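Side-chain contacts in BexL (Amycolatopsis orientalis, PDB 4XRW), which probably acts as a di-domain aromatase/cyclase, cyclising and dehydrating a polyketide intermediate on the BE-7585A biosynthetic pathway: residues V30-A34 with D35-R39; Y248-T251 with T252-L256. All blocks are in the same frame, centred on the assembly; numbering follows the deposited sequence.

Interaction 1 of 2, residues V30-A34 with D35-R39; sequences VDAPA and DEVYR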
loop_
_atom_site.group_PDB
_atom_site.type_symbol
_atom_site.label_atom_id
_atom_site.label_comp_id
_atom_site.label_asym_id
_atom_site.label_seq_id
_atom_site.Cartn_x
_atom_site.Cartn_y
_atom_site.Cartn_z
ATOM N N VAL A 30 12.932 10.009 -14.263
ATOM C CA VAL A 30 13.088 8.917 -13.305
ATOM C C VAL A 30 14.279 8.023 -13.698
ATOM O O VAL A 30 14.412 7.647 -14.861
ATOM C CB VAL A 30 11.801 8.055 -13.228
ATOM C CG1 VAL A 30 12.003 6.845 -12.321
ATOM C CG2 VAL A 30 10.605 8.909 -12.754
ATOM N N ASP A 31 15.123 7.666 -12.730
ATOM C CA ASP A 31 16.344 6.908 -13.038
ATOM C C ASP A 31 16.104 5.395 -13.020
ATOM O O ASP A 31 16.707 4.644 -12.246
ATOM C CB ASP A 31 17.469 7.291 -12.070
ATOM C CG ASP A 31 17.886 8.758 -12.203
ATOM O OD1 ASP A 31 17.768 9.334 -13.315
ATOM O OD2 ASP A 31 18.325 9.340 -11.188
ATOM N N ALA A 32 15.185 4.974 -13.881
ATOM C CA ALA A 32 14.968 3.573 -14.206
ATOM C C ALA A 32 14.575 3.528 -15.675
ATOM O O ALA A 32 14.179 4.542 -16.243
ATOM C CB ALA A 32 13.886 2.946 -13.322
ATOM N N PRO A 33 14.711 2.369 -16.311
ATOM C CA PRO A 33 14.371 2.325 -17.739
ATOM C C PRO A 33 12.865 2.444 -17.976
ATOM O O PRO A 33 12.078 2.124 -17.089
ATOM C CB PRO A 33 14.902 0.961 -18.191
ATOM C CG PRO A 33 15.058 0.166 -16.951
ATOM C CD PRO A 33 15.314 1.116 -15.833
ATOM N N ALA A 34 12.485 2.913 -19.151
ATOM C CA ALA A 34 11.074 3.134 -19.497
ATOM C C ALA A 34 10.211 1.893 -19.322
ATOM O O ALA A 34 9.062 1.987 -18.894
ATOM C CB ALA A 34 10.963 3.623 -20.921
ATOM N N ASP A 35 10.745 0.726 -19.650
ATOM C CA ASP A 35 9.933 -0.481 -19.606
ATOM C C ASP A 35 9.565 -0.856 -18.166
ATOM O O ASP A 35 8.459 -1.358 -17.902
ATOM C CB ASP A 35 10.654 -1.638 -20.310
ATOM C CG ASP A 35 10.650 -1.500 -21.839
ATOM O OD1 ASP A 35 9.902 -0.656 -22.387
ATOM O OD2 ASP A 35 11.391 -2.263 -22.501
ATOM N N GLU A 36 10.482 -0.604 -17.239
ATOM C CA GLU A 36 10.258 -0.919 -15.848
ATOM C C GLU A 36 9.285 0.063 -15.196
ATOM O O GLU A 36 8.417 -0.358 -14.419
ATOM C CB GLU A 36 11.586 -0.942 -15.086
ATOM C CG GLU A 36 11.467 -1.302 -13.591
ATOM C CD GLU A 36 10.806 -2.675 -13.315
ATOM O OE1 GLU A 36 10.449 -3.405 -14.273
ATOM O OE2 GLU A 36 10.641 -3.023 -12.121
ATOM N N VAL A 37 9.406 1.353 -15.513
ATOM C CA VAL A 37 8.470 2.326 -14.966
ATOM C C VAL A 37 7.073 2.000 -15.473
ATOM O O VAL A 37 6.118 2.004 -14.696
ATOM C CB VAL A 37 8.844 3.763 -15.344
ATOM C CG1 VAL A 37 7.794 4.757 -14.876
ATOM C CG2 VAL A 37 10.210 4.115 -14.741
ATOM N N TYR A 38 6.962 1.724 -16.771
ATOM C CA TYR A 38 5.686 1.325 -17.361
ATOM C C TYR A 38 5.117 0.143 -16.617
ATOM O O TYR A 38 3.933 0.141 -16.248
ATOM C CB TYR A 38 5.817 0.958 -18.842
ATOM C CG TYR A 38 4.514 0.405 -19.400
ATOM C CD1 TYR A 38 3.526 1.255 -19.878
ATOM C CD2 TYR A 38 4.257 -0.953 -19.402
ATOM C CE1 TYR A 38 2.322 0.761 -20.359
ATOM C CE2 TYR A 38 3.070 -1.449 -19.891
ATOM C CZ TYR A 38 2.112 -0.591 -20.367
ATOM O OH TYR A 38 0.922 -1.101 -20.847
ATOM N N ARG A 39 5.947 -0.869 -16.402
ATOM C CA ARG A 39 5.509 -2.090 -15.728
ATOM C C ARG A 39 4.985 -1.813 -14.326
ATOM O O ARG A 39 4.026 -2.441 -13.894
ATOM C CB ARG A 39 6.650 -3.110 -15.660
ATOM C CG ARG A 39 6.240 -4.443 -15.056
ATOM C CD ARG A 39 7.433 -5.359 -14.811
ATOM N NE ARG A 39 8.174 -5.017 -13.591
ATOM C CZ ARG A 39 7.781 -5.328 -12.352
ATOM N NH1 ARG A 39 6.624 -5.969 -12.137
ATOM N NH2 ARG A 39 8.533 -4.974 -11.318
#
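Pro33 is the N-cap of helix 34-42, the short helix that follows the first strand, 22-30, of a helix-grip domain, and its carbonyl starts the helical bonding. Val37 N reaches Pro33 O at 3.2 Å in a nearly straight bond (166°), while Glu36 N gives the same oxygen a second, weak one. The next bond along the helix runs from Tyr38 N to Ala34 O at 3.0 Å. With no side-chain acceptor, proline caps through its backbone carbonyl alone, and its rigid ring packs beside the first turn, CG lying 4.1 Å from Glu36 CB. On the side facing the sheet and helix 138-166 the contact is apolar: Val37 CG2, set anti to its own carbonyl carbon, touches both Val30 CG1 and Ala32 CB. Alanine and beta-branched valine fit here because Val115 and Val125 of the sheet and Val163 of helix 138-166 close in around them. On the outer side Glu36 runs out with CG anti to the backbone N (chi1 -179°) and bends at chi2, bringing its carboxylate to Arg39. The guanidinium meets it side-on, NE to OE1 at 2.9 Å and NH2 to OE2 at 3.0 Å, each oxygen taken on its syn side. A glutamine in place of Glu36 would probably keep one of these bonds at best and leave Arg39 without that countercharge. Arg39 NH1 also pairs with Glu43, and Asp35 with Arg93. Methyl packing by Ala34 and Val37 thus anchors the helix, while its more exposed charges are matched in pairs.

Interaction 2 of 2, residues Y248-T251 with T252-L256; sequences YKQT and TLPAL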
loop_
_atom_site.group_PDB
_atom_site.type_symbol
_atom_site.label_atom_id
_atom_site.label_comp_id
_atom_site.label_asym_id
_atom_site.label_seq_id
_atom_site.Cartn_x
_atom_site.Cartn_y
_atom_site.Cartn_z
ATOM N N TYR A 248 -2.628 -4.607 4.075
ATOM C CA TYR A 248 -2.465 -3.380 4.847
ATOM C C TYR A 248 -1.226 -2.608 4.484
ATOM O O TYR A 248 -0.312 -3.117 3.800
ATOM C CB TYR A 248 -2.476 -3.678 6.360
ATOM C CG TYR A 248 -1.333 -4.549 6.850
ATOM C CD1 TYR A 248 -0.189 -3.985 7.377
ATOM C CD2 TYR A 248 -1.420 -5.938 6.786
ATOM C CE1 TYR A 248 0.860 -4.784 7.849
ATOM C CE2 TYR A 248 -0.379 -6.747 7.249
ATOM C CZ TYR A 248 0.760 -6.152 7.764
ATOM O OH TYR A 248 1.806 -6.917 8.228
ATOM N N LYS A 249 -1.236 -1.352 4.912
ATOM C CA LYS A 249 -0.101 -0.461 4.783
ATOM C C LYS A 249 0.059 0.305 6.070
ATOM O O LYS A 249 -0.939 0.821 6.614
ATOM C CB LYS A 249 -0.273 0.526 3.604
ATOM C CG LYS A 249 0.756 1.647 3.617
ATOM C CD LYS A 249 0.684 2.507 2.364
ATOM C CE LYS A 249 1.474 1.938 1.203
ATOM N NZ LYS A 249 1.481 2.844 -0.021
ATOM N N GLN A 250 1.302 0.383 6.545
ATOM C CA GLN A 250 1.622 1.163 7.732
ATOM C C GLN A 250 1.715 2.632 7.364
ATOM O O GLN A 250 2.461 3.021 6.456
ATOM C CB GLN A 250 2.929 0.693 8.377
ATOM C CG GLN A 250 3.177 1.297 9.705
ATOM C CD GLN A 250 4.326 0.630 10.493
ATOM O OE1 GLN A 250 4.590 -0.545 10.326
ATOM N NE2 GLN A 250 4.965 1.388 11.374
ATOM N N THR A 251 0.944 3.463 8.047
ATOM C CA THR A 251 0.902 4.885 7.689
ATOM C C THR A 251 1.731 5.789 8.590
ATOM O O THR A 251 2.024 6.936 8.221
ATOM C CB THR A 251 -0.540 5.381 7.681
ATOM O OG1 THR A 251 -1.138 5.046 8.923
ATOM C CG2 THR A 251 -1.304 4.721 6.526
ATOM N N THR A 252 2.133 5.285 9.753
ATOM C CA THR A 252 3.041 5.994 10.641
ATOM C C THR A 252 4.333 5.174 10.696
ATOM O O THR A 252 4.369 4.110 11.309
ATOM C CB THR A 252 2.448 6.170 12.044
ATOM O OG1 THR A 252 2.067 4.890 12.550
ATOM C CG2 THR A 252 1.216 7.086 12.018
ATOM N N LEU A 253 5.372 5.640 10.016
ATOM C CA LEU A 253 6.580 4.831 9.860
ATOM C C LEU A 253 7.706 5.272 10.797
ATOM O O LEU A 253 7.874 6.468 11.043
ATOM C CB LEU A 253 7.086 4.883 8.412
ATOM C CG LEU A 253 6.139 4.356 7.324
ATOM C CD1 LEU A 253 6.443 4.973 5.965
ATOM C CD2 LEU A 253 6.240 2.841 7.225
ATOM N N PRO A 254 8.443 4.294 11.320
ATOM C CA PRO A 254 9.622 4.513 12.143
ATOM C C PRO A 254 10.780 4.992 11.286
ATOM O O PRO A 254 10.694 4.936 10.044
ATOM C CB PRO A 254 9.896 3.138 12.716
ATOM C CG PRO A 254 9.446 2.218 11.712
ATOM C CD PRO A 254 8.245 2.861 11.066
ATOM N N ALA A 255 11.851 5.442 11.933
ATOM C CA ALA A 255 12.956 6.067 11.210
ATOM C C ALA A 255 13.592 5.155 10.165
ATOM O O ALA A 255 14.070 5.655 9.156
ATOM C CB ALA A 255 14.033 6.543 12.194
ATOM N N LEU A 256 13.583 3.842 10.387
ATOM C CA LEU A 256 14.284 2.887 9.488
ATOM C C LEU A 256 13.535 2.437 8.243
ATOM O O LEU A 256 14.125 1.792 7.367
ATOM C CB LEU A 256 14.671 1.603 10.241
ATOM C CG LEU A 256 15.834 1.564 11.233
ATOM C CD1 LEU A 256 16.116 0.113 11.593
ATOM C CD2 LEU A 256 17.095 2.252 10.670
HETATM O O HOH W 1 5.262 7.988 8.448
#
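Gln250 ends strand 245-250 of the second helix-grip domain, and its side chain runs out alongside the loop leading to the neighbouring antiparallel strand, 257-268. CB lies 4.1 Å from Leu253 CD2, a methyl that also sits near the backbone oxygen of Gln250. From there CG, anti to the backbone N (chi1 -170°), passes 3.5 Å from Thr252 O, and the chain stays extended so that the amide reaches along the loop. CD carries two unlike ends: OE1 accepts a hydrogen bond from His260 ND1, and NE2 donates to Thr252 O at 2.8 Å. A glutamine suits this place because one flat group can both donate and accept, which fixes its rotation between strand and loop. NE2 also lies 3.6 Å from Pro254 CD, the side chains crossing at a slant. The threonines turn their hydroxyls to the strand on the other flank, OG1 of Thr251 to the carboxylate of Glu235 and OG1 of Thr252 to the backbone N of Glu235. A water oxygen accepts from Leu253 N at 2.8 Å, and the water gives a weak bond to Thr251 O. At the tip of Gln250, the N-H...O angle to Thr252 O is 168°, with that oxygen close to the amide plane and NE2 tilted 23° from the plane of the carbonyl it meets.

How the interactions relate
Interactions 1 and 2 belong to different halves of the chain, one in each polyketide cyclase domain; their centres lie about 26 Å apart, and the nearest atoms about 15 Å, so the two do not touch. Interaction 1 joins the end of an outermost strand to a helix and is partly buried, its valines and alanines facing the sheet and long helix while its charges look outward. Interaction 2 is a surface contact at a connection between two adjacent strands of the sheet. The chemistry follows: methyl packing and a two-pronged salt bridge in 30-39, against a neutral amide, threonine hydroxyls and a water in 248-256. Both use backbone carbonyls as acceptors, two reached by backbone nitrogens in interaction 1, one by a side-chain amide in interaction 2.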